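Local coordinates for protein putative aldolase (Bacteroides vulgatus ATCC 8482, PDB 3DXI) that is of unknown function but is a putative aldolase whose N-terminal domain folds as a TIM barrel related to the HMGL-like family, at residues D7-D12 with A217-M222. Numbering follows the deposited sequence.
Sequences DCTLRD and ATITGM
Strand 4-7 meets strand 214-217 where the first and last strands close a parallel (beta/alpha)8 barrel, and the join passes from D7 and A217 into the loops at the C-terminal ends of both strands. D7 and A217 form a parallel bridge: C8 N donates to A217 O at 3.1 Å, and D7 CA sends a CA-H...O contact to the same oxygen. Just beyond, side chains take over from the sheet. T9 OG1, anti to its own carbonyl carbon (chi1 -54°), accepts a nearly straight hydrogen bond from I219 N at 2.9 Å (170° at the hydrogen). The same hydroxyl donates to D7 OD1 at 2.5 Å on the syn side of the carboxylate, so it acts as a relay between I219 N and D7 OD1, and its rotation is fixed. D7 OD1 also takes T9 N at 3.0 Å, from above the carboxylate plane, in an Asx turn leading into helix 9-13; Y29 supplies a further bond to this oxygen. The arrangement fixes the D7 carboxylate, whose OD2 is turned toward T218 CA, and lets D7 orient the T9 hydroxyl that receives I219 N. The T218 methyl CG2 lies against the start of the helix, 3.5 Å from C8 SG and 3.4 Å from T9 N. On the other branch, T218 OG1 donates to M222 O at 2.9 Å, drawing the loop back on itself. The extended selenomethionine M222 crosses T9 at about a right angle, SE 4.1 Å from T9 CG2. F258 of helix 248-265 packs on both T9 and I219, and M231 on D7, A217 and I219. The D7-T9-I219 chain thus ties together the C-terminal loops of strands one and eight in a TIM barrel.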
loop_
_atom_site.group_PDB
_atom_site.type_symbol
_atom_site.label_atom_id
_atom_site.label_comp_id
_atom_site.label_asym_id
_atom_site.label_seq_id
_atom_site.Cartn_x
_atom_site.Cartn_y
_atom_site.Cartn_z
ATOM N N ASP A 7 -19.091 -1.386 -1.096
ATOM C CA ASP A 7 -18.245 -1.856 -2.183
ATOM C C ASP A 7 -18.795 -1.322 -3.498
ATOM O O ASP A 7 -19.993 -1.449 -3.785
ATOM C CB ASP A 7 -18.200 -3.382 -2.202
ATOM C CG ASP A 7 -17.290 -3.921 -3.281
ATOM O OD1 ASP A 7 -17.716 -3.977 -4.451
ATOM O OD2 ASP A 7 -16.138 -4.274 -2.964
ATOM N N CYS A 8 -17.918 -0.705 -4.285
ATOM C CA CYS A 8 -18.314 -0.141 -5.569
ATOM C C CYS A 8 -17.520 -0.712 -6.738
ATOM O O CYS A 8 -17.254 -0.016 -7.715
ATOM C CB CYS A 8 -18.184 1.392 -5.540
ATOM S SG CYS A 8 -16.582 2.037 -4.969
ATOM N N THR A 9 -17.172 -1.990 -6.643
ATOM C CA THR A 9 -16.402 -2.667 -7.684
ATOM C C THR A 9 -16.936 -2.471 -9.108
ATOM O O THR A 9 -16.215 -1.990 -9.985
ATOM C CB THR A 9 -16.317 -4.191 -7.400
ATOM O OG1 THR A 9 -15.803 -4.406 -6.078
ATOM C CG2 THR A 9 -15.406 -4.869 -8.406
ATOM N N LEU A 10 -18.193 -2.836 -9.342
ATOM C CA LEU A 10 -18.782 -2.717 -10.681
ATOM C C LEU A 10 -18.898 -1.295 -11.224
ATOM O O LEU A 10 -18.676 -1.060 -12.415
ATOM C CB LEU A 10 -20.165 -3.380 -10.714
ATOM C CG LEU A 10 -20.225 -4.865 -10.342
ATOM C CD1 LEU A 10 -21.647 -5.376 -10.521
ATOM C CD2 LEU A 10 -19.260 -5.663 -11.216
ATOM N N ARG A 11 -19.252 -0.354 -10.354
ATOM C CA ARG A 11 -19.416 1.039 -10.755
ATOM C C ARG A 11 -18.082 1.708 -11.070
ATOM O O ARG A 11 -17.932 2.385 -12.088
ATOM C CB ARG A 11 -20.136 1.820 -9.643
ATOM C CG ARG A 11 -20.517 3.259 -10.000
ATOM C CD ARG A 11 -19.354 4.234 -9.837
ATOM N NE ARG A 11 -18.985 4.439 -8.436
ATOM C CZ ARG A 11 -18.011 5.250 -8.033
ATOM N NH1 ARG A 11 -17.303 5.934 -8.921
ATOM N NH2 ARG A 11 -17.749 5.387 -6.741
ATOM N N ASP A 12 -17.113 1.501 -10.188
ATOM C CA ASP A 12 -15.795 2.095 -10.330
ATOM C C ASP A 12 -14.845 1.295 -11.213
ATOM O O ASP A 12 -13.945 1.858 -11.837
ATOM C CB ASP A 12 -15.192 2.282 -8.941
ATOM C CG ASP A 12 -14.643 3.672 -8.727
ATOM O OD1 ASP A 12 -15.042 4.601 -9.466
ATOM O OD2 ASP A 12 -13.819 3.834 -7.808
ATOM N N ALA A 217 -14.636 0.851 -0.852
ATOM C CA ALA A 217 -13.538 -0.003 -1.302
ATOM C C ALA A 217 -14.065 -0.868 -2.441
ATOM O O ALA A 217 -15.261 -0.861 -2.716
ATOM C CB ALA A 217 -13.033 -0.872 -0.158
ATOM N N THR A 218 -13.173 -1.592 -3.115
ATOM C CA THR A 218 -13.565 -2.469 -4.212
ATOM C C THR A 218 -12.699 -3.728 -4.194
ATOM O O THR A 218 -11.589 -3.711 -3.662
ATOM C CB THR A 218 -13.402 -1.772 -5.592
ATOM O OG1 THR A 218 -12.022 -1.452 -5.815
ATOM C CG2 THR A 218 -14.230 -0.492 -5.647
ATOM N N ILE A 219 -13.214 -4.818 -4.760
ATOM C CA ILE A 219 -12.481 -6.081 -4.815
ATOM C C ILE A 219 -11.227 -5.910 -5.688
ATOM O O ILE A 219 -11.311 -5.523 -6.854
ATOM C CB ILE A 219 -13.383 -7.211 -5.368
ATOM C CG1 ILE A 219 -14.565 -7.440 -4.412
ATOM C CG2 ILE A 219 -12.579 -8.492 -5.557
ATOM C CD1 ILE A 219 -14.163 -7.822 -2.990
ATOM N N THR A 220 -10.076 -6.205 -5.084
ATOM C CA THR A 220 -8.741 -6.073 -5.674
ATOM C C THR A 220 -8.390 -4.619 -5.965
ATOM O O THR A 220 -7.434 -4.342 -6.681
ATOM C CB THR A 220 -8.538 -6.912 -6.978
ATOM O OG1 THR A 220 -9.366 -6.404 -8.025
ATOM C CG2 THR A 220 -8.868 -8.383 -6.739
ATOM N N GLY A 221 -9.159 -3.694 -5.388
ATOM C CA GLY A 221 -8.911 -2.273 -5.594
ATOM C C GLY A 221 -9.256 -1.796 -6.995
ATOM O O GLY A 221 -8.906 -0.684 -7.388
HETATM N N MSE A 222 -9.951 -2.641 -7.748
HETATM C CA MSE A 222 -10.345 -2.323 -9.119
HETATM C C MSE A 222 -10.903 -0.909 -9.232
HETATM O O MSE A 222 -11.825 -0.521 -8.508
HETATM C CB MSE A 222 -11.380 -3.336 -9.625
HETATM C CG MSE A 222 -11.749 -3.177 -11.097
HETATM SE SE MSE A 222 -13.013 -4.537 -11.677
HETATM C CE MSE A 222 -12.723 -4.469 -13.594
#